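Long-range contacts in dipeptidase (Streptococcus thermophilus, PDB 3PEB), which probably hydrolyses dipeptides as a manganese-dependent peptidase of the M24B family, and is represented here by its N-terminal creatinase/prolidase domain: residues 8-13 / 47-52; 54-59 / 74-79; 103-108 / 125-130. One frame throughout, in Å; residues are numbered along the deposited sequence.

Contact 1 of 3, residues 8-13 / 47-52; sequences DRIRHF and LFVYEN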
loop_
_atom_site.group_PDB
_atom_site.type_symbol
_atom_site.label_atom_id
_atom_site.label_comp_id
_atom_site.label_asym_id
_atom_site.label_seq_id
_atom_site.Cartn_x
_atom_site.Cartn_y
_atom_site.Cartn_z
ATOM N N ASP A 8 -10.832 -6.946 -4.331
ATOM C CA ASP A 8 -12.137 -6.425 -4.809
ATOM C C ASP A 8 -12.919 -5.760 -3.665
ATOM O O ASP A 8 -13.549 -4.724 -3.855
ATOM C CB ASP A 8 -13.029 -7.521 -5.398
ATOM C CG ASP A 8 -12.544 -8.066 -6.749
ATOM O OD1 ASP A 8 -11.761 -7.417 -7.481
ATOM O OD2 ASP A 8 -12.947 -9.200 -7.052
ATOM N N ARG A 9 -12.875 -6.373 -2.478
ATOM C CA ARG A 9 -13.597 -5.860 -1.318
ATOM C C ARG A 9 -12.989 -4.540 -0.856
ATOM O O ARG A 9 -13.705 -3.643 -0.479
ATOM C CB ARG A 9 -13.604 -6.868 -0.164
ATOM C CG ARG A 9 -14.580 -8.015 -0.350
ATOM C CD ARG A 9 -14.892 -8.690 0.978
ATOM N NE ARG A 9 -14.062 -9.860 1.201
ATOM C CZ ARG A 9 -13.843 -10.416 2.389
ATOM N NH1 ARG A 9 -14.384 -9.903 3.487
ATOM N NH2 ARG A 9 -13.072 -11.490 2.474
ATOM N N ILE A 10 -11.657 -4.433 -0.895
ATOM C CA ILE A 10 -10.975 -3.165 -0.568
ATOM C C ILE A 10 -11.410 -2.098 -1.567
ATOM O O ILE A 10 -11.718 -0.974 -1.179
ATOM C CB ILE A 10 -9.429 -3.271 -0.584
ATOM C CG1 ILE A 10 -8.946 -4.179 0.560
ATOM C CG2 ILE A 10 -8.785 -1.837 -0.475
ATOM C CD1 ILE A 10 -8.868 -3.485 1.955
ATOM N N ARG A 11 -11.406 -2.437 -2.856
ATOM C CA ARG A 11 -11.793 -1.456 -3.876
ATOM C C ARG A 11 -13.265 -1.021 -3.740
ATOM O O ARG A 11 -13.577 0.151 -3.939
ATOM C CB ARG A 11 -11.496 -1.975 -5.288
ATOM C CG ARG A 11 -9.978 -2.001 -5.630
ATOM C CD ARG A 11 -9.733 -2.359 -7.094
ATOM N NE ARG A 11 -9.887 -3.794 -7.281
ATOM C CZ ARG A 11 -8.900 -4.683 -7.282
ATOM N NH1 ARG A 11 -7.631 -4.319 -7.169
ATOM N NH2 ARG A 11 -9.189 -5.967 -7.438
ATOM N N HIS A 12 -14.157 -1.941 -3.364
ATOM C CA HIS A 12 -15.572 -1.600 -3.145
ATOM C C HIS A 12 -15.695 -0.605 -1.985
ATOM O O HIS A 12 -16.447 0.372 -2.054
ATOM C CB HIS A 12 -16.399 -2.884 -2.876
ATOM C CG HIS A 12 -17.851 -2.638 -2.590
ATOM N ND1 HIS A 12 -18.810 -2.604 -3.581
ATOM C CD2 HIS A 12 -18.515 -2.435 -1.423
ATOM C CE1 HIS A 12 -19.998 -2.377 -3.041
ATOM N NE2 HIS A 12 -19.844 -2.257 -1.734
ATOM N N PHE A 13 -14.972 -0.879 -0.909
ATOM C CA PHE A 13 -14.952 0.002 0.248
ATOM C C PHE A 13 -14.439 1.396 -0.117
ATOM O O PHE A 13 -15.042 2.399 0.286
ATOM C CB PHE A 13 -14.081 -0.602 1.350
ATOM C CG PHE A 13 -13.848 0.332 2.498
ATOM C CD1 PHE A 13 -12.781 1.187 2.492
ATOM C CD2 PHE A 13 -14.747 0.391 3.562
ATOM C CE1 PHE A 13 -12.560 2.075 3.578
ATOM C CE2 PHE A 13 -14.545 1.265 4.634
ATOM C CZ PHE A 13 -13.450 2.115 4.628
ATOM N N LEU A 47 1.601 -1.663 0.090
ATOM C CA LEU A 47 0.752 -2.131 -0.989
ATOM C C LEU A 47 -0.226 -1.018 -1.302
ATOM O O LEU A 47 -1.010 -0.587 -0.435
ATOM C CB LEU A 47 0.021 -3.406 -0.590
ATOM C CG LEU A 47 -1.056 -3.930 -1.556
ATOM C CD1 LEU A 47 -0.377 -4.526 -2.790
ATOM C CD2 LEU A 47 -1.942 -4.962 -0.819
ATOM N N PHE A 48 -0.194 -0.585 -2.553
ATOM C CA PHE A 48 -1.050 0.507 -3.041
ATOM C C PHE A 48 -2.229 -0.096 -3.792
ATOM O O PHE A 48 -2.065 -0.620 -4.896
ATOM C CB PHE A 48 -0.223 1.445 -3.945
ATOM C CG PHE A 48 0.913 2.099 -3.243
ATOM C CD1 PHE A 48 0.686 3.164 -2.391
ATOM C CD2 PHE A 48 2.232 1.645 -3.414
ATOM C CE1 PHE A 48 1.739 3.778 -1.696
ATOM C CE2 PHE A 48 3.299 2.246 -2.717
ATOM C CZ PHE A 48 3.084 3.304 -1.881
ATOM N N VAL A 49 -3.410 -0.089 -3.159
ATOM C CA VAL A 49 -4.604 -0.611 -3.751
ATOM C C VAL A 49 -5.444 0.558 -4.259
ATOM O O VAL A 49 -6.176 1.200 -3.510
ATOM C CB VAL A 49 -5.442 -1.519 -2.786
ATOM C CG1 VAL A 49 -6.587 -2.172 -3.582
ATOM C CG2 VAL A 49 -4.549 -2.588 -2.120
ATOM N N TYR A 50 -5.297 0.844 -5.539
ATOM C CA TYR A 50 -6.114 1.851 -6.195
ATOM C C TYR A 50 -7.563 1.431 -6.397
ATOM O O TYR A 50 -7.882 0.252 -6.629
ATOM C CB TYR A 50 -5.517 2.234 -7.528
ATOM C CG TYR A 50 -4.254 3.070 -7.443
ATOM C CD1 TYR A 50 -4.314 4.447 -7.224
ATOM C CD2 TYR A 50 -2.995 2.484 -7.586
ATOM C CE1 TYR A 50 -3.180 5.213 -7.156
ATOM C CE2 TYR A 50 -1.848 3.238 -7.543
ATOM C CZ TYR A 50 -1.936 4.605 -7.300
ATOM O OH TYR A 50 -0.811 5.372 -7.283
ATOM N N GLU A 51 -8.442 2.426 -6.355
ATOM C CA GLU A 51 -9.859 2.223 -6.555
ATOM C C GLU A 51 -10.148 1.744 -7.995
ATOM O O GLU A 51 -10.964 0.829 -8.193
ATOM C CB GLU A 51 -10.582 3.531 -6.294
ATOM C CG GLU A 51 -12.086 3.493 -6.468
ATOM C CD GLU A 51 -12.711 4.873 -6.513
ATOM O OE1 GLU A 51 -12.019 5.880 -6.766
ATOM O OE2 GLU A 51 -13.922 4.947 -6.329
ATOM N N ASN A 52 -9.488 2.366 -8.983
ATOM C CA ASN A 52 -9.760 2.062 -10.401
ATOM C C ASN A 52 -8.480 1.952 -11.236
ATOM O O ASN A 52 -8.461 2.373 -12.373
ATOM C CB ASN A 52 -10.721 3.089 -11.020
ATOM C CG ASN A 52 -11.326 2.623 -12.326
ATOM O OD1 ASN A 52 -11.812 1.492 -12.418
ATOM N ND2 ASN A 52 -11.371 3.505 -13.344
HETATM O O HOH W 1 -6.232 -1.774 -7.142
#

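Contact 2 of 3, residues 54-59 / 74-79; sequences EPALFV and PVFGYV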
loop_
_atom_site.group_PDB
_atom_site.type_symbol
_atom_site.label_atom_id
_atom_site.label_comp_id
_atom_site.label_asym_id
_atom_site.label_seq_id
_atom_site.Cartn_x
_atom_site.Cartn_y
_atom_site.Cartn_z
ATOM N N GLU A 54 -4.854 -1.031 -11.417
ATOM C CA GLU A 54 -4.232 -2.202 -10.817
ATOM C C GLU A 54 -3.403 -1.780 -9.600
ATOM O O GLU A 54 -2.894 -0.657 -9.526
ATOM C CB GLU A 54 -3.392 -2.989 -11.821
ATOM C CG GLU A 54 -2.157 -2.283 -12.337
ATOM C CD GLU A 54 -1.339 -3.154 -13.265
ATOM O OE1 GLU A 54 -0.486 -2.606 -13.976
ATOM O OE2 GLU A 54 -1.533 -4.390 -13.271
ATOM N N PRO A 55 -3.295 -2.670 -8.632
ATOM C CA PRO A 55 -2.453 -2.337 -7.488
ATOM C C PRO A 55 -0.947 -2.330 -7.847
ATOM O O PRO A 55 -0.568 -2.791 -8.928
ATOM C CB PRO A 55 -2.736 -3.483 -6.499
ATOM C CG PRO A 55 -3.711 -4.346 -7.090
ATOM C CD PRO A 55 -3.875 -4.026 -8.526
ATOM N N ALA A 56 -0.120 -1.820 -6.925
ATOM C CA ALA A 56 1.329 -1.966 -6.985
ATOM C C ALA A 56 1.858 -2.205 -5.587
ATOM O O ALA A 56 1.359 -1.630 -4.614
ATOM C CB ALA A 56 1.973 -0.700 -7.588
ATOM N N LEU A 57 2.900 -3.027 -5.497
ATOM C CA LEU A 57 3.579 -3.288 -4.231
ATOM C C LEU A 57 4.977 -2.708 -4.309
ATOM O O LEU A 57 5.691 -2.931 -5.280
ATOM C CB LEU A 57 3.697 -4.795 -3.965
ATOM C CG LEU A 57 4.432 -5.238 -2.670
ATOM C CD1 LEU A 57 3.678 -4.857 -1.414
ATOM C CD2 LEU A 57 4.706 -6.760 -2.711
ATOM N N PHE A 58 5.344 -1.966 -3.253
ATOM C CA PHE A 58 6.644 -1.401 -3.078
ATOM C C PHE A 58 7.306 -2.106 -1.898
ATOM O O PHE A 58 6.704 -2.237 -0.837
ATOM C CB PHE A 58 6.534 0.101 -2.774
ATOM C CG PHE A 58 7.856 0.782 -2.583
ATOM C CD1 PHE A 58 8.650 1.099 -3.680
ATOM C CD2 PHE A 58 8.322 1.104 -1.304
ATOM C CE1 PHE A 58 9.865 1.735 -3.528
ATOM C CE2 PHE A 58 9.519 1.736 -1.138
ATOM C CZ PHE A 58 10.314 2.066 -2.249
ATOM N N VAL A 59 8.525 -2.606 -2.131
ATOM C CA VAL A 59 9.260 -3.392 -1.127
ATOM C C VAL A 59 10.737 -3.049 -1.216
ATOM O O VAL A 59 11.184 -2.443 -2.181
ATOM C CB VAL A 59 9.110 -4.949 -1.353
ATOM C CG1 VAL A 59 7.767 -5.472 -0.816
ATOM C CG2 VAL A 59 9.329 -5.362 -2.817
ATOM N N PRO A 74 2.135 -5.136 -10.642
ATOM C CA PRO A 74 3.502 -4.630 -10.584
ATOM C C PRO A 74 4.125 -4.573 -9.168
ATOM O O PRO A 74 3.463 -4.209 -8.202
ATOM C CB PRO A 74 3.367 -3.212 -11.136
ATOM C CG PRO A 74 2.221 -3.339 -12.154
ATOM C CD PRO A 74 1.255 -4.233 -11.420
ATOM N N VAL A 75 5.388 -4.970 -9.096
ATOM C CA VAL A 75 6.188 -4.892 -7.863
ATOM C C VAL A 75 7.398 -4.019 -8.206
ATOM O O VAL A 75 8.039 -4.197 -9.263
ATOM C CB VAL A 75 6.655 -6.266 -7.410
ATOM C CG1 VAL A 75 7.534 -6.135 -6.144
ATOM C CG2 VAL A 75 5.452 -7.194 -7.135
ATOM N N PHE A 76 7.719 -3.073 -7.326
ATOM C CA PHE A 76 8.914 -2.284 -7.477
ATOM C C PHE A 76 9.578 -2.064 -6.126
ATOM O O PHE A 76 8.970 -2.325 -5.086
ATOM C CB PHE A 76 8.702 -0.984 -8.253
ATOM C CG PHE A 76 7.871 0.075 -7.554
ATOM C CD1 PHE A 76 6.588 -0.167 -7.121
ATOM C CD2 PHE A 76 8.387 1.362 -7.400
ATOM C CE1 PHE A 76 5.836 0.840 -6.513
ATOM C CE2 PHE A 76 7.619 2.392 -6.837
ATOM C CZ PHE A 76 6.365 2.138 -6.388
ATOM N N GLY A 77 10.831 -1.675 -6.164
ATOM C CA GLY A 77 11.615 -1.544 -4.908
ATOM C C GLY A 77 12.743 -0.543 -4.866
ATOM O O GLY A 77 12.917 0.269 -5.763
ATOM N N TYR A 78 13.534 -0.612 -3.779
ATOM C CA TYR A 78 14.608 0.312 -3.572
ATOM C C TYR A 78 15.761 -0.409 -2.851
ATOM O O TYR A 78 15.506 -1.294 -2.006
ATOM C CB TYR A 78 14.151 1.523 -2.752
ATOM C CG TYR A 78 13.949 1.335 -1.259
ATOM C CD1 TYR A 78 12.895 0.560 -0.768
ATOM C CD2 TYR A 78 14.797 1.967 -0.326
ATOM C CE1 TYR A 78 12.698 0.406 0.584
ATOM C CE2 TYR A 78 14.616 1.808 1.044
ATOM C CZ TYR A 78 13.536 1.035 1.485
ATOM O OH TYR A 78 13.293 0.871 2.813
ATOM N N VAL A 79 16.985 -0.059 -3.250
ATOM C CA VAL A 79 18.206 -0.447 -2.529
ATOM C C VAL A 79 18.503 0.616 -1.453
ATOM O O VAL A 79 17.957 1.729 -1.496
ATOM C CB VAL A 79 19.417 -0.665 -3.480
ATOM C CG1 VAL A 79 19.212 -1.963 -4.329
ATOM C CG2 VAL A 79 19.670 0.555 -4.375
#

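Contact 3 of 3, residues 103-108 / 125-130; sequences EFDNLN and NLTPFI. With EDO (1,2-ethanediol), chain E.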
loop_
_atom_site.group_PDB
_atom_site.type_symbol
_atom_site.label_atom_id
_atom_site.label_comp_id
_atom_site.label_asym_id
_atom_site.label_seq_id
_atom_site.Cartn_x
_atom_site.Cartn_y
_atom_site.Cartn_z
ATOM N N GLU A 103 -3.655 2.462 7.268
ATOM C CA GLU A 103 -3.894 1.719 8.498
ATOM C C GLU A 103 -3.282 2.471 9.685
ATOM O O GLU A 103 -2.105 2.294 9.973
ATOM C CB GLU A 103 -3.297 0.322 8.415
ATOM C CG GLU A 103 -3.877 -0.543 7.287
ATOM C CD GLU A 103 -3.202 -1.887 7.213
ATOM O OE1 GLU A 103 -2.148 -1.956 6.533
ATOM O OE2 GLU A 103 -3.699 -2.859 7.861
ATOM N N PHE A 104 -4.099 3.252 10.375
ATOM C CA PHE A 104 -3.602 4.156 11.428
ATOM C C PHE A 104 -3.080 3.415 12.650
ATOM O O PHE A 104 -2.266 3.970 13.377
ATOM C CB PHE A 104 -4.674 5.137 11.881
ATOM C CG PHE A 104 -4.978 6.266 10.896
ATOM C CD1 PHE A 104 -4.441 6.317 9.614
ATOM C CD2 PHE A 104 -5.843 7.287 11.293
ATOM C CE1 PHE A 104 -4.766 7.372 8.757
ATOM C CE2 PHE A 104 -6.168 8.318 10.445
ATOM C CZ PHE A 104 -5.653 8.352 9.171
ATOM N N ASP A 105 -3.546 2.187 12.903
ATOM C CA ASP A 105 -3.030 1.420 14.024
ATOM C C ASP A 105 -1.647 0.844 13.711
ATOM O O ASP A 105 -0.910 0.495 14.626
ATOM C CB ASP A 105 -3.991 0.282 14.445
ATOM C CG ASP A 105 -5.184 0.754 15.268
ATOM O OD1 ASP A 105 -5.476 1.971 15.386
ATOM O OD2 ASP A 105 -5.875 -0.141 15.809
ATOM N N ASN A 106 -1.260 0.776 12.445
ATOM C CA ASN A 106 -0.001 0.174 12.052
ATOM C C ASN A 106 1.085 1.206 11.726
ATOM O O ASN A 106 2.229 1.036 12.125
ATOM C CB ASN A 106 -0.160 -0.755 10.835
ATOM C CG ASN A 106 1.178 -1.301 10.336
ATOM O OD1 ASN A 106 1.713 -0.851 9.323
ATOM N ND2 ASN A 106 1.753 -2.254 11.098
ATOM N N LEU A 107 0.736 2.225 10.958
ATOM C CA LEU A 107 1.685 3.251 10.545
ATOM C C LEU A 107 2.196 4.030 11.731
ATOM O O LEU A 107 1.417 4.496 12.551
ATOM C CB LEU A 107 1.059 4.290 9.633
ATOM C CG LEU A 107 0.831 4.042 8.190
ATOM C CD1 LEU A 107 0.149 5.320 7.624
ATOM C CD2 LEU A 107 2.120 3.636 7.402
ATOM N N ASN A 108 3.501 4.151 11.839
ATOM C CA ASN A 108 4.074 5.096 12.781
ATOM C C ASN A 108 4.078 6.494 12.195
ATOM O O ASN A 108 3.803 6.664 11.021
ATOM C CB ASN A 108 5.409 4.618 13.346
ATOM C CG ASN A 108 6.519 4.570 12.309
ATOM O OD1 ASN A 108 6.361 5.063 11.213
ATOM N ND2 ASN A 108 7.626 3.920 12.664
ATOM N N ASN A 125 -8.797 6.496 8.142
ATOM C CA ASN A 125 -8.364 5.250 8.783
ATOM C C ASN A 125 -9.034 3.986 8.186
ATOM O O ASN A 125 -10.236 3.840 8.244
ATOM C CB ASN A 125 -8.691 5.309 10.266
ATOM C CG ASN A 125 -8.030 4.219 11.064
ATOM O OD1 ASN A 125 -7.193 3.464 10.554
ATOM N ND2 ASN A 125 -8.358 4.172 12.372
ATOM N N LEU A 126 -8.211 3.104 7.638
ATOM C CA LEU A 126 -8.602 1.814 7.053
ATOM C C LEU A 126 -8.664 0.692 8.067
ATOM O O LEU A 126 -9.233 -0.369 7.783
ATOM C CB LEU A 126 -7.580 1.411 5.993
ATOM C CG LEU A 126 -7.926 0.244 5.047
ATOM C CD1 LEU A 126 -9.172 0.575 4.201
ATOM C CD2 LEU A 126 -6.707 -0.031 4.172
ATOM N N THR A 127 -8.080 0.889 9.253
ATOM C CA THR A 127 -7.929 -0.215 10.185
ATOM C C THR A 127 -9.262 -0.864 10.588
ATOM O O THR A 127 -9.360 -2.098 10.650
ATOM C CB THR A 127 -7.069 0.200 11.438
ATOM O OG1 THR A 127 -5.691 0.322 11.056
ATOM C CG2 THR A 127 -7.188 -0.879 12.529
ATOM N N PRO A 128 -10.299 -0.057 10.870
ATOM C CA PRO A 128 -11.579 -0.663 11.233
ATOM C C PRO A 128 -12.145 -1.593 10.137
ATOM O O PRO A 128 -12.609 -2.699 10.439
ATOM C CB PRO A 128 -12.482 0.549 11.465
ATOM C CG PRO A 128 -11.530 1.621 11.958
ATOM C CD PRO A 128 -10.306 1.405 11.089
ATOM N N PHE A 129 -12.036 -1.175 8.881
ATOM C CA PHE A 129 -12.473 -2.022 7.790
ATOM C C PHE A 129 -11.668 -3.323 7.704
ATOM O O PHE A 129 -12.263 -4.413 7.507
ATOM C CB PHE A 129 -12.464 -1.287 6.471
ATOM C CG PHE A 129 -13.041 -2.113 5.346
ATOM C CD1 PHE A 129 -14.378 -2.467 5.371
ATOM C CD2 PHE A 129 -12.242 -2.587 4.315
ATOM C CE1 PHE A 129 -14.934 -3.266 4.355
ATOM C CE2 PHE A 129 -12.804 -3.386 3.293
ATOM C CZ PHE A 129 -14.132 -3.713 3.329
ATOM N N ILE A 130 -10.346 -3.245 7.899
ATOM C CA ILE A 130 -9.531 -4.453 7.865
ATOM C C ILE A 130 -10.003 -5.444 8.946
ATOM O O ILE A 130 -10.162 -6.632 8.659
ATOM C CB ILE A 130 -8.016 -4.172 7.971
ATOM C CG1 ILE A 130 -7.515 -3.323 6.785
ATOM C CG2 ILE A 130 -7.213 -5.481 8.090
ATOM C CD1 ILE A 130 -7.871 -3.825 5.410
HETATM C C1 EDO E . 3.012 1.252 15.246
HETATM O O1 EDO E . 3.006 -0.020 14.590
HETATM C C2 EDO E . 4.425 1.806 15.344
HETATM O O2 EDO E . 5.069 1.358 16.540
HETATM O O HOH W 2 -5.075 -2.383 10.144
HETATM O O HOH W 3 -8.001 2.291 14.420
#

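Contact 1 of 3, residues 8-13 / 47-52
Arg-11 and Val-49 meet because each side chain takes a set course from its backbone: CG1 of Val-49 lies anti to its own N (chi1 -172°), reaching the helix that crosses over the strand, while the Arg-11 chain runs extended as far as CD and then bends (chi3 -78°), which lays its methylenes against the end of the strand. CG of Arg-11 rests 4.0 Å from CG1 of Val-49, and its CD comes within 3.2 Å of the carbonyl O of Tyr-50. Next to it, CG2 of Ile-10 touches CG1 of Val-49 at 3.8 Å, the two side chains crossing at about a right angle. Here helix 6-16 packs against strand 46-50 of the mixed sheet that forms the core of this creatinase/prolidase N-terminal domain; the local axes come as close as 8.6 Å, and their directions differ by 59°. Ile-10 is buried further by Ala-22 of the neighbouring strand and by Leu-33, Ile-130 and Met-133 of two other helices.

The polar end of Arg-11 works differently from its stem. One turn back along the helix, OD1 of Asp-8 takes a salt-bridging hydrogen bond from NH2 of Arg-11 (3.0 Å), lying nearly in the guanidinium plane, which would hold that flat group against rotation. From the same group, NH1 of Arg-11 gives a bond of 2.9 Å to a water, which in turn donates to O of Tyr-50 over 2.7 Å; the water thus joins helix to strand where the two have no direct bond. NH1 also forms a salt bridge with a sulfonate molecule, probably from the crystallisation liquor. Beyond the strand the chain turns off, and Glu-51 sends its carboxylate to Asn-15, farther along the same helix.

Contact 2 of 3, residues 54-59 / 74-79
Strands 56-59 and 75-78 run parallel, 4.7 Å apart at their closest with 22° between their directions, and are laced alternately: N of Leu-57 bonds to O of Pro-74 (3.0 Å), N of Phe-76 to O of Leu-57 (2.9 Å) and N of Val-59 to O of Phe-76 (3.0 Å), with a weak last link from Tyr-78 N to Val-59 O. On one face of this pair Phe-58, with CG anti to its backbone N (chi1 -180°), turns a ring edge onto the face of Phe-76. The stack is T-shaped, with centroids 5.0 Å apart and planes at 64°, and CD1 of Phe-58 leads the edge. The far end of the same ring sends CZ to CD1 of Tyr-78 (3.3 Å); those two rings are almost parallel but slid apart, and the hydroxyl of Tyr-78 bonds to the backbone N of Gln-44. Helix 84-91 lies over Phe-58 and Tyr-78. The other face carries Leu-57, Val-59 and Val-75, with CG2 of Val-59 against CG1 of Val-75, and is covered by helix 64-70, the connection of this beta-alpha-beta unit. Polar bonding is therefore kept in the plane of the sheet, while what leaves either face is almost all hydrocarbon or aromatic.

Contact 3 of 3, residues 103-108 / 125-130
Glu-103 and Thr-127 bring the two backbones within 4.8 Å, CA to CA, where the loop 103-108 passes the first turn of helix 127-133; the loop itself is folded tightly, since O of Glu-103 accepts from the backbone N of both Asn-106 and Leu-107. Asn-125 carries most of the polar work. With CG anti to its backbone N (chi1 -168°), its OD1 accepts from N of Phe-104 (3.1 Å) across the contact and from N of Thr-127 (3.0 Å) in its own segment, the two donors reaching it from opposite faces of the amide plane. The Phe-104 ring lies over this asparagine, almost parallel to the amide at 9°, and CB of Asn-125 makes a CH-pi contact 3.9 Å from the ring centroid. ND2 of Asn-125 also donates to a water, which donates in turn to OD1 of Asp-105.

Farther along, OG1 of Thr-127 receives a weak bond from N of Asp-105 (3.4 Å), and the Thr-127 methyl CG2 packs 3.6 Å from OD2 of Asp-105. A second water lies 2.9 Å from OG1 of Thr-127 and donates to OE2 of Glu-103 (2.7 Å). The buried Glu-103 carboxylate is well supplied, with Thr-29 also at OE2 and the backbone N of Ser-25 and Asp-26 both at OE1, a setting that would favour the charged form. The bond from Thr-127 N back to the Asn-125 side chain closes an Asx turn, a familiar way of capping the start of a helix, set here where strand 122-125 gives way to the last helix of this chain.

In the fold
Contacts 1 and 2 share the sheet directly: strands 46-50 and 56-60 are neighbours, N of Phe-48 lies 2.8 Å from O of Ala-56, a probable hydrogen bond, and CE2 of Phe-48 packs on CB of Phe-58. Contact 1 meets contact 3 through its helix, CD1 of Ile-10 touching CD1 of Ile-130 at 3.6 Å, while Phe-13 stacks on Phe-129. Contacts 2 and 3 remain apart, with centres 20 Å from each other on opposite sides of the chain's centre. In M24 peptidases the catalytic metals belong to the C-terminal domain, which this chain lacks; a sodium ion lies about 14 Å from the Tyr-50 side chain, and one about 12 Å from that of Phe-104.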